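Local coordinates for protein D-alanyl transferase DltD (Enterococcus faecalis, PDB 6O93) that probably takes part in attaching D-alanine to lipoteichoic acid at the cell membrane, as an SGNH-hydrolase-like member of the DltD family, at residues V113-G119 against R147-V153; Y128-A132 against Y180-L185; Q142-L148 against L164-G170; L312-A316 against D333-C337. All blocks are in the same frame, centred on the assembly; numbering follows the deposited sequence.

Overall arrangement
After N-terminal helices, the chain lays down strands 40-44, 69-73 and 98-102 of the parallel sheet, with helices between them, then enters a run of helices in which three contacts interlock. Contact 1 closes a loop from helix 115-121 to the turn after helix 139-148. Contact 2 opens within that loop and closes beyond it, so the two cross. Contact 3 crosses contact 1 as well, sharing R147 and L148 with it, but lies wholly between the two segments of contact 2. W130 packs on L148 and L167, joining the three. Contact 4 comes later, in series, tying helix 309-324 to the turns at edge strand 331-333; its centre lies about 41 Å from that of contact 2.

Contact 1. Residues V113-G119 against R147-V153; sequences VPNDSFG and RLTKFPV. With PO4 (phosphate ion), chain E.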
# COMPACT_ATOMS: atom_id res chain seq x y z
N VAL A 113 7.32 -0.46 -11.41
CA VAL A 113 6.05 0.26 -11.50
C VAL A 113 5.96 0.94 -12.86
O VAL A 113 6.91 1.62 -13.28
CB VAL A 113 5.92 1.29 -10.36
CG1 VAL A 113 7.01 2.34 -10.44
CG2 VAL A 113 4.54 1.94 -10.39
N PRO A 114 4.85 0.79 -13.60
CA PRO A 114 4.75 1.44 -14.91
C PRO A 114 4.80 2.96 -14.80
O PRO A 114 4.45 3.54 -13.77
CB PRO A 114 3.39 0.97 -15.44
CG PRO A 114 3.11 -0.30 -14.70
CD PRO A 114 3.72 -0.12 -13.35
N ASN A 115 5.24 3.60 -15.88
CA ASN A 115 5.32 5.06 -15.91
C ASN A 115 3.98 5.70 -15.56
O ASN A 115 3.92 6.61 -14.73
CB ASN A 115 5.79 5.55 -17.28
CG ASN A 115 7.25 5.26 -17.55
OD1 ASN A 115 8.03 5.04 -16.62
ND2 ASN A 115 7.64 5.28 -18.82
N ASP A 116 2.90 5.23 -16.18
CA ASP A 116 1.60 5.85 -15.99
C ASP A 116 1.04 5.59 -14.60
O ASP A 116 0.24 6.39 -14.10
CB ASP A 116 0.62 5.35 -17.05
CG ASP A 116 1.05 5.71 -18.46
OD1 ASP A 116 1.87 6.63 -18.62
OD2 ASP A 116 0.55 5.06 -19.41
N SER A 117 1.42 4.48 -13.97
CA SER A 117 0.95 4.21 -12.62
C SER A 117 1.61 5.16 -11.62
O SER A 117 0.94 5.73 -10.76
CB SER A 117 1.23 2.76 -12.24
OG SER A 117 0.37 1.89 -12.96
N PHE A 118 2.93 5.34 -11.72
CA PHE A 118 3.59 6.32 -10.88
C PHE A 118 3.11 7.73 -11.21
O PHE A 118 2.84 8.53 -10.31
CB PHE A 118 5.11 6.23 -11.05
CG PHE A 118 5.85 7.26 -10.26
CD1 PHE A 118 6.24 7.00 -8.95
CD2 PHE A 118 6.15 8.50 -10.81
CE1 PHE A 118 6.92 7.95 -8.21
CE2 PHE A 118 6.82 9.45 -10.07
CZ PHE A 118 7.21 9.18 -8.78
N GLY A 119 2.99 8.05 -12.50
CA GLY A 119 2.59 9.39 -12.89
C GLY A 119 1.19 9.75 -12.43
O GLY A 119 0.93 10.89 -12.06
N ARG A 147 15.61 7.19 -9.02
CA ARG A 147 14.40 6.58 -9.57
C ARG A 147 13.48 7.63 -10.18
O ARG A 147 12.92 7.42 -11.26
CB ARG A 147 13.66 5.80 -8.48
CG ARG A 147 14.42 4.58 -7.97
CD ARG A 147 14.39 3.42 -8.97
NE ARG A 147 13.04 2.88 -9.14
CZ ARG A 147 12.42 2.73 -10.31
NH1 ARG A 147 13.01 3.06 -11.45
NH2 ARG A 147 11.19 2.23 -10.33
N LEU A 148 13.31 8.77 -9.50
CA LEU A 148 12.36 9.77 -9.98
C LEU A 148 12.74 10.29 -11.36
O LEU A 148 11.87 10.58 -12.19
CB LEU A 148 12.27 10.92 -8.98
CG LEU A 148 11.60 10.62 -7.64
CD1 LEU A 148 11.56 11.88 -6.78
CD2 LEU A 148 10.20 10.06 -7.83
N THR A 149 14.04 10.43 -11.63
CA THR A 149 14.48 10.91 -12.94
C THR A 149 14.13 9.94 -14.06
O THR A 149 14.29 10.30 -15.23
CB THR A 149 15.99 11.16 -12.96
OG1 THR A 149 16.69 9.94 -12.71
CG2 THR A 149 16.37 12.20 -11.92
N LYS A 150 13.68 8.73 -13.75
CA LYS A 150 13.33 7.76 -14.77
C LYS A 150 11.91 7.90 -15.28
O LYS A 150 11.56 7.26 -16.27
CB LYS A 150 13.54 6.34 -14.24
CG LYS A 150 14.97 6.03 -13.79
CD LYS A 150 15.94 6.07 -14.96
CE LYS A 150 17.34 5.61 -14.55
NZ LYS A 150 17.98 6.54 -13.57
N PHE A 151 11.07 8.74 -14.63
CA PHE A 151 9.66 8.79 -14.99
C PHE A 151 9.32 10.07 -15.75
O PHE A 151 9.80 11.15 -15.40
CB PHE A 151 8.79 8.70 -13.73
CG PHE A 151 8.91 7.39 -13.03
CD1 PHE A 151 8.15 6.30 -13.42
CD2 PHE A 151 9.82 7.22 -12.00
CE1 PHE A 151 8.27 5.08 -12.78
CE2 PHE A 151 9.95 6.01 -11.36
CZ PHE A 151 9.18 4.94 -11.76
N PRO A 152 8.50 9.98 -16.80
CA PRO A 152 8.20 11.18 -17.60
C PRO A 152 7.57 12.31 -16.80
O PRO A 152 7.83 13.48 -17.08
CB PRO A 152 7.25 10.66 -18.69
CG PRO A 152 7.53 9.20 -18.77
CD PRO A 152 7.90 8.77 -17.39
N VAL A 153 6.73 12.00 -15.81
CA VAL A 153 6.05 13.06 -15.06
C VAL A 153 7.07 13.96 -14.37
O VAL A 153 6.81 15.15 -14.15
CB VAL A 153 5.05 12.47 -14.06
CG1 VAL A 153 5.78 11.83 -12.88
CG2 VAL A 153 4.09 13.55 -13.58
P PO4 E . 4.04 5.57 -21.39
O1 PO4 E . 5.04 6.35 -20.57
O2 PO4 E . 3.95 4.15 -20.86
O3 PO4 E . 4.49 5.54 -22.83
O4 PO4 E . 2.68 6.23 -21.29
O HOH W 1 9.69 1.27 -12.72
O HOH W 2 5.55 9.16 -15.17
O HOH W 3 10.67 4.68 -16.15
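R147 and V113 meet first along 147-153: the guanidinium lies near V113 CG1, and water 1 takes a hydrogen bond from R147 NH2 (3.0 Å) while giving one to V113 O. The charge of R147 is met by a salt bridge from NE to D275, and F151 CE2 lies over one face of the guanidinium, toward its rim. L148 CD2 then packs against F118 CZ. At K150 it is the backbone that matters: water 3 donates to both K150 O and N115 OD1, bridging the turn and the first residue of helix 115-121.

F151 is the centre of the contact. Its ring stacks face to face with that of F118, centroids 4.3 Å apart and planes 22° from parallel, while V113 CG1 approaches F151 CZ at 3.6 Å. F118 holds its CG anti to the backbone N (chi1 177°), which carries the ring toward F151. P152, whose ring suits the first turn of a helix, lays CD against N115 CG at 3.6 Å. N115 ND2 makes a weak bond to a phosphate ion, probably from the crystallisation liquor. V153 finally brings CG1 to the edge of the F118 ring and over G119 CA, where the absence of a side chain permits close approach; water 2 links V153 N to N115 O.

L81 of helix 80-90 also touches both phenylalanines. With P114 and F151 at the N-cap positions, this is a pair of helix starts joined by a face-to-face phenylalanine stack and water bridges, within the helical part of the DltD fold.

Contact 2. Residues Y128-A132 against Y180-L185; sequences YQWLA and YFIMNL
Y128 and F181 both hold CG anti to their carbonyl carbon (chi1 -82° for Y128), which swings each ring into the space between their helices. There the edge of F181 is directed at the face of Y128, centroids 4.7 Å apart and planes at 56°, with F181 CD1 above the middle of the tyrosine ring.

The Y128 ring is a knob in a hole made by Y180, F181, N184 and L185. N184 CB touches it at the edge, 3.6 Å from Y128 CE2, and L185 CD2 lies against Y128 CB. A tyrosine suits this place because its ring fills the hole while its hydroxyl reaches polar company: Y128 OH is hydrogen-bonded to D157 and accepts from water 4 at 3.0 Å, a water that also bonds to Y180 OH. Y180 adds CE2 to the cluster, 3.5 Å from Y128 OH. N184 turns its amide back on its own helix, where ND2 donates almost straight to Y180 O, 3.0 Å away; that oxygen also takes the backbone N of N184, and ND2 is held over one face of the Y180 ring, toward its rim.

L131 CB and CD1 also touch the F181 ring, CD1 3.6 Å from F181 CZ. The small A132 lets the helices come close, its CB touching L185 CD1 at 3.7 Å and also I182 CG1.

The axes approach to 9.0 Å and run at 138° to each other: an inclined antiparallel helix pair with a single tyrosine knob in a hole, within an aromatic cluster, joining helices 124-132 and 175-195.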
# COMPACT_ATOMS: atom_id res chain seq x y z
N TYR A 128 8.09 18.18 -3.66
CA TYR A 128 8.69 19.49 -3.41
C TYR A 128 8.96 19.70 -1.92
O TYR A 128 10.00 20.26 -1.54
CB TYR A 128 7.78 20.59 -3.94
CG TYR A 128 7.91 20.87 -5.43
CD1 TYR A 128 8.49 19.95 -6.29
CD2 TYR A 128 7.46 22.07 -5.96
CE1 TYR A 128 8.62 20.22 -7.64
CE2 TYR A 128 7.57 22.34 -7.31
CZ TYR A 128 8.15 21.42 -8.15
OH TYR A 128 8.26 21.70 -9.49
N GLN A 129 8.02 19.29 -1.06
CA GLN A 129 8.23 19.40 0.38
C GLN A 129 9.48 18.63 0.80
O GLN A 129 10.28 19.13 1.61
CB GLN A 129 7.01 18.88 1.13
CG GLN A 129 7.11 18.97 2.64
CD GLN A 129 6.05 18.16 3.34
OE1 GLN A 129 5.72 17.05 2.92
NE2 GLN A 129 5.50 18.70 4.42
N TRP A 130 9.66 17.43 0.27
CA TRP A 130 10.83 16.62 0.61
C TRP A 130 12.13 17.35 0.27
O TRP A 130 13.06 17.40 1.08
CB TRP A 130 10.74 15.27 -0.11
CG TRP A 130 12.04 14.55 -0.32
CD1 TRP A 130 12.91 14.13 0.65
CD2 TRP A 130 12.60 14.13 -1.57
NE1 TRP A 130 13.99 13.49 0.07
CE2 TRP A 130 13.82 13.48 -1.29
CE3 TRP A 130 12.20 14.25 -2.90
CZ2 TRP A 130 14.63 12.95 -2.29
CZ3 TRP A 130 13.01 13.72 -3.90
CH2 TRP A 130 14.21 13.08 -3.58
N LEU A 131 12.20 17.95 -0.92
CA LEU A 131 13.42 18.64 -1.32
C LEU A 131 13.61 19.96 -0.59
O LEU A 131 14.75 20.34 -0.30
CB LEU A 131 13.42 18.87 -2.83
CG LEU A 131 13.44 17.59 -3.68
CD1 LEU A 131 13.19 17.92 -5.14
CD2 LEU A 131 14.77 16.87 -3.52
N ALA A 132 12.52 20.65 -0.27
CA ALA A 132 12.64 21.94 0.40
C ALA A 132 13.21 21.79 1.81
O ALA A 132 13.97 22.65 2.27
CB ALA A 132 11.27 22.64 0.45
N TYR A 180 12.92 27.81 -5.11
CA TYR A 180 11.90 27.53 -6.11
C TYR A 180 10.82 26.62 -5.56
O TYR A 180 9.62 26.89 -5.72
CB TYR A 180 12.55 26.91 -7.35
CG TYR A 180 11.55 26.37 -8.35
CD1 TYR A 180 10.94 27.22 -9.27
CD2 TYR A 180 11.21 25.03 -8.36
CE1 TYR A 180 10.03 26.74 -10.18
CE2 TYR A 180 10.29 24.54 -9.27
CZ TYR A 180 9.70 25.40 -10.18
OH TYR A 180 8.79 24.92 -11.09
N PHE A 181 11.22 25.53 -4.90
CA PHE A 181 10.23 24.63 -4.31
C PHE A 181 9.39 25.35 -3.27
O PHE A 181 8.17 25.14 -3.19
CB PHE A 181 10.94 23.42 -3.69
CG PHE A 181 11.75 22.63 -4.68
CD1 PHE A 181 11.21 22.24 -5.89
CD2 PHE A 181 13.07 22.30 -4.40
CE1 PHE A 181 11.96 21.52 -6.80
CE2 PHE A 181 13.82 21.58 -5.31
CZ PHE A 181 13.27 21.19 -6.52
N ILE A 182 10.01 26.22 -2.47
CA ILE A 182 9.27 26.95 -1.44
C ILE A 182 8.24 27.86 -2.07
O ILE A 182 7.10 27.98 -1.58
CB ILE A 182 10.25 27.72 -0.54
CG1 ILE A 182 11.07 26.74 0.30
CG2 ILE A 182 9.50 28.71 0.35
CD1 ILE A 182 12.22 27.37 1.06
N MET A 183 8.60 28.53 -3.17
CA MET A 183 7.64 29.37 -3.88
C MET A 183 6.43 28.56 -4.34
O MET A 183 5.29 28.99 -4.17
CB MET A 183 8.31 30.02 -5.09
CG MET A 183 9.30 31.11 -4.76
SD MET A 183 9.89 31.90 -6.26
CE MET A 183 11.21 32.91 -5.59
N ASN A 184 6.67 27.40 -4.94
CA ASN A 184 5.56 26.59 -5.43
C ASN A 184 4.76 25.98 -4.29
O ASN A 184 3.54 25.84 -4.39
CB ASN A 184 6.09 25.49 -6.36
CG ASN A 184 6.40 26.00 -7.75
OD1 ASN A 184 5.57 25.90 -8.65
ND2 ASN A 184 7.58 26.57 -7.93
N LEU A 185 5.43 25.60 -3.20
CA LEU A 185 4.73 25.00 -2.08
C LEU A 185 3.66 25.92 -1.52
O LEU A 185 2.63 25.44 -1.02
CB LEU A 185 5.73 24.62 -0.98
CG LEU A 185 6.50 23.32 -1.25
CD1 LEU A 185 7.69 23.19 -0.31
CD2 LEU A 185 5.59 22.11 -1.12
O HOH W 4 6.77 22.94 -11.72

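Contact 3. Residues Q142-L148 against L164-G170; sequences QYLAQRL and LANLQAG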
# COMPACT_ATOMS: atom_id res chain seq x y z
N GLN A 142 19.28 9.73 -2.25
CA GLN A 142 19.92 9.59 -3.56
C GLN A 142 19.24 8.51 -4.38
O GLN A 142 19.12 8.64 -5.61
CB GLN A 142 21.40 9.28 -3.38
CG GLN A 142 22.15 10.33 -2.58
CD GLN A 142 23.65 10.09 -2.56
OE1 GLN A 142 24.17 9.37 -1.71
NE2 GLN A 142 24.35 10.70 -3.51
N TYR A 143 18.77 7.44 -3.74
CA TYR A 143 18.04 6.42 -4.48
C TYR A 143 16.71 6.96 -4.99
O TYR A 143 16.34 6.71 -6.15
CB TYR A 143 17.80 5.18 -3.60
CG TYR A 143 16.97 4.14 -4.31
CD1 TYR A 143 17.55 3.23 -5.19
CD2 TYR A 143 15.59 4.07 -4.13
CE1 TYR A 143 16.80 2.28 -5.85
CE2 TYR A 143 14.83 3.12 -4.79
CZ TYR A 143 15.44 2.24 -5.65
OH TYR A 143 14.69 1.29 -6.31
N LEU A 144 15.99 7.71 -4.16
CA LEU A 144 14.76 8.35 -4.62
C LEU A 144 15.02 9.26 -5.81
O LEU A 144 14.29 9.22 -6.80
CB LEU A 144 14.12 9.14 -3.48
CG LEU A 144 13.39 8.35 -2.40
CD1 LEU A 144 12.97 9.27 -1.27
CD2 LEU A 144 12.17 7.65 -2.98
N ALA A 145 16.08 10.07 -5.72
CA ALA A 145 16.42 10.97 -6.83
C ALA A 145 16.67 10.18 -8.11
O ALA A 145 16.17 10.54 -9.18
CB ALA A 145 17.64 11.81 -6.46
N GLN A 146 17.46 9.11 -8.01
CA GLN A 146 17.77 8.31 -9.19
C GLN A 146 16.51 7.75 -9.83
O GLN A 146 16.33 7.83 -11.05
CB GLN A 146 18.73 7.18 -8.82
CG GLN A 146 19.10 6.24 -9.97
CD GLN A 146 18.16 5.06 -10.10
OE1 GLN A 146 17.52 4.87 -11.13
NE2 GLN A 146 18.08 4.24 -9.05
N ARG A 147 15.61 7.19 -9.02
CA ARG A 147 14.40 6.58 -9.57
C ARG A 147 13.48 7.63 -10.18
O ARG A 147 12.92 7.42 -11.26
CB ARG A 147 13.66 5.80 -8.48
CG ARG A 147 14.42 4.58 -7.97
CD ARG A 147 14.39 3.42 -8.97
NE ARG A 147 13.04 2.88 -9.14
CZ ARG A 147 12.42 2.73 -10.31
NH1 ARG A 147 13.01 3.06 -11.45
NH2 ARG A 147 11.19 2.23 -10.33
N LEU A 148 13.31 8.77 -9.50
CA LEU A 148 12.36 9.77 -9.98
C LEU A 148 12.74 10.29 -11.36
O LEU A 148 11.87 10.58 -12.19
CB LEU A 148 12.27 10.92 -8.98
CG LEU A 148 11.60 10.62 -7.64
CD1 LEU A 148 11.56 11.88 -6.78
CD2 LEU A 148 10.20 10.06 -7.83
N LEU A 164 17.51 16.91 -8.73
CA LEU A 164 17.76 15.48 -8.53
C LEU A 164 19.14 15.08 -9.03
O LEU A 164 19.74 14.14 -8.49
CB LEU A 164 16.68 14.66 -9.22
CG LEU A 164 15.25 14.88 -8.72
CD1 LEU A 164 14.27 14.00 -9.47
CD2 LEU A 164 15.16 14.65 -7.22
N ALA A 165 19.66 15.77 -10.05
CA ALA A 165 21.01 15.48 -10.52
C ALA A 165 22.04 15.79 -9.45
O ALA A 165 23.00 15.02 -9.26
CB ALA A 165 21.30 16.27 -11.79
N ASN A 166 21.87 16.90 -8.73
CA ASN A 166 22.81 17.24 -7.67
C ASN A 166 22.73 16.24 -6.52
O ASN A 166 23.77 15.86 -5.96
CB ASN A 166 22.53 18.66 -7.16
CG ASN A 166 22.75 19.71 -8.23
OD1 ASN A 166 23.44 19.48 -9.22
ND2 ASN A 166 22.15 20.88 -8.03
N LEU A 167 21.53 15.80 -6.17
CA LEU A 167 21.39 14.79 -5.12
C LEU A 167 22.18 13.54 -5.45
O LEU A 167 22.91 13.00 -4.61
CB LEU A 167 19.91 14.45 -4.91
CG LEU A 167 19.21 15.15 -3.74
CD1 LEU A 167 19.10 16.65 -3.98
CD2 LEU A 167 17.84 14.52 -3.52
N GLN A 168 22.04 13.05 -6.69
CA GLN A 168 22.79 11.86 -7.09
C GLN A 168 24.29 12.10 -7.02
O GLN A 168 25.05 11.16 -6.77
CB GLN A 168 22.38 11.44 -8.51
CG GLN A 168 20.94 10.97 -8.61
CD GLN A 168 20.52 10.70 -10.04
OE1 GLN A 168 20.79 9.63 -10.59
NE2 GLN A 168 19.86 11.67 -10.66
N ALA A 169 24.73 13.33 -7.24
CA ALA A 169 26.14 13.67 -7.14
C ALA A 169 26.59 13.89 -5.70
O ALA A 169 27.76 14.23 -5.48
CB ALA A 169 26.44 14.91 -7.98
N GLY A 170 25.71 13.71 -4.72
CA GLY A 170 26.07 13.89 -3.33
C GLY A 170 25.94 15.30 -2.81
O GLY A 170 26.56 15.62 -1.79
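Apolar contacts between A145 and its neighbours L164 and L167 form the core of this helix pair. A145 CB lies 3.8 Å from both L164 CD2 and L167 CB, and an alanine suits a place where the axes come to 8.4 Å. L164 splits its two methyls: CD2 goes to A145, while CD1 meets L148 CB at 3.7 Å. Q168 extends its aliphatic part across the same alanine, with CG near A145 CB and the amide over Q146 CA.

Polar contacts gather at the end of helix 158-168. The Q142 chain, extended beyond CG (chi2 -173°), carries NE2 to L167 O, a somewhat bent bond of 2.9 Å that lies in the carbonyl plane but is tilted from the glutamine's own amide plane. G170 N also donates to L167 O, and the positive phi of G170, easy for glycine, completes a Schellman motif. Q168 NE2 bonds back to L164 O (3.3 Å), from above its carbonyl plane.

The N-to-C directions of the two short segments are 135° apart, inclined but broadly antiparallel. Helix 124-132 packs against both, through W130 on L144, L148 and L167, while L81 of helix 80-90 touches L144 and R147.

Contact 4. Residues L312-A316 against D333-C337; sequences LQQVA and DFSTC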
# COMPACT_ATOMS: atom_id res chain seq x y z
N LEU A 312 5.74 -17.76 -6.67
CA LEU A 312 5.22 -16.86 -5.65
C LEU A 312 5.86 -17.12 -4.29
O LEU A 312 6.07 -16.18 -3.51
CB LEU A 312 3.70 -16.98 -5.55
CG LEU A 312 2.90 -16.43 -6.73
CD1 LEU A 312 1.42 -16.74 -6.57
CD2 LEU A 312 3.12 -14.92 -6.88
N GLN A 313 6.19 -18.38 -3.99
CA GLN A 313 6.89 -18.67 -2.74
C GLN A 313 8.33 -18.18 -2.77
O GLN A 313 8.86 -17.77 -1.74
CB GLN A 313 6.85 -20.18 -2.45
CG GLN A 313 5.48 -20.68 -2.03
CD GLN A 313 4.94 -19.92 -0.83
OE1 GLN A 313 5.62 -19.76 0.18
NE2 GLN A 313 3.71 -19.43 -0.96
N GLN A 314 8.97 -18.20 -3.94
CA GLN A 314 10.29 -17.60 -4.07
C GLN A 314 10.23 -16.10 -3.81
O GLN A 314 11.12 -15.54 -3.18
CB GLN A 314 10.86 -17.89 -5.46
CG GLN A 314 11.15 -19.37 -5.72
CD GLN A 314 12.28 -19.90 -4.87
OE1 GLN A 314 13.41 -19.41 -4.94
NE2 GLN A 314 11.99 -20.90 -4.05
N VAL A 315 9.17 -15.45 -4.29
CA VAL A 315 9.00 -14.02 -4.06
C VAL A 315 8.81 -13.74 -2.57
O VAL A 315 9.44 -12.84 -2.00
CB VAL A 315 7.81 -13.48 -4.89
CG1 VAL A 315 7.54 -12.02 -4.56
CG2 VAL A 315 8.08 -13.66 -6.37
N ALA A 316 7.94 -14.51 -1.92
CA ALA A 316 7.73 -14.33 -0.49
C ALA A 316 9.03 -14.52 0.28
O ALA A 316 9.32 -13.76 1.22
CB ALA A 316 6.66 -15.30 0.02
N ASP A 333 2.28 -13.67 6.56
CA ASP A 333 2.50 -14.26 5.24
C ASP A 333 1.38 -15.24 4.95
O ASP A 333 1.39 -16.37 5.45
CB ASP A 333 3.87 -14.94 5.18
CG ASP A 333 4.16 -15.54 3.81
OD1 ASP A 333 3.37 -15.29 2.87
OD2 ASP A 333 5.18 -16.25 3.68
N PHE A 334 0.41 -14.82 4.14
CA PHE A 334 -0.68 -15.68 3.71
C PHE A 334 -0.48 -16.19 2.28
O PHE A 334 -1.44 -16.65 1.66
CB PHE A 334 -2.01 -14.95 3.83
CG PHE A 334 -2.36 -14.55 5.24
CD1 PHE A 334 -2.66 -15.51 6.19
CD2 PHE A 334 -2.40 -13.21 5.60
CE1 PHE A 334 -2.99 -15.14 7.48
CE2 PHE A 334 -2.72 -12.84 6.90
CZ PHE A 334 -3.02 -13.81 7.84
N SER A 335 0.75 -16.13 1.75
CA SER A 335 0.99 -16.60 0.40
C SER A 335 0.80 -18.11 0.26
O SER A 335 0.54 -18.59 -0.84
CB SER A 335 2.40 -16.22 -0.05
OG SER A 335 3.39 -16.85 0.75
N THR A 336 0.90 -18.85 1.37
CA THR A 336 0.66 -20.29 1.35
C THR A 336 -0.82 -20.64 1.47
O THR A 336 -1.15 -21.83 1.49
CB THR A 336 1.43 -20.96 2.50
OG1 THR A 336 1.12 -20.30 3.73
CG2 THR A 336 2.93 -20.91 2.24
N CYS A 337 -1.70 -19.64 1.55
CA CYS A 337 -3.14 -19.87 1.67
C CYS A 337 -3.85 -19.84 0.33
O CYS A 337 -5.05 -19.53 0.26
CB CYS A 337 -3.75 -18.82 2.61
SG CYS A 337 -3.02 -18.81 4.27
O HOH W 5 6.18 -18.25 2.48
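An Asx turn at edge strand 331-333 receives helix 309-324 here, with Q313 reaching over to S335. The turn is built by D333, whose OD1 accepts from S335 N at 3.0 Å and from S335 OG at 2.6 Å. The hydroxyl comes on the syn side of the carboxylate, while the amide nitrogen sits above its plane. An aspartate suits this place because one oxygen can gather both donors two residues ahead, leaving OD2 for other partners: a salt bridge to K320 farther along helix 309-324, and water 5.

Serine suits its position because its hydroxyl can give and receive at once. With OG between the backbone N and the carbonyl carbon (chi1 63°), it points back to D333 and also accepts from Q313 NE2, at 3.1 Å and a bent N-H...O angle of 141°. The bend of the Q313 chain at chi2 turns the amide toward S335. Its OE1 takes a bond from water 5 at 2.8 Å, and the same water donates to D333 OD2, so the glutamine is tied to the turn at both ends of its amide. T336 CG2 packs 3.6 Å from Q313 OE1. A316, small enough to let the turn sit close, sets CB 3.7 Å from S335 OG.

F334 pairs by backbone bonds with I294, and its side chain packs on A357, V358 and Q361 of helix 352-367. The contact thus joins helix 309-324 to the Asx turn and the type I turn that overlaps it, at the edge of a parallel alpha/beta sheet consistent with the SGNH-hydrolase fold.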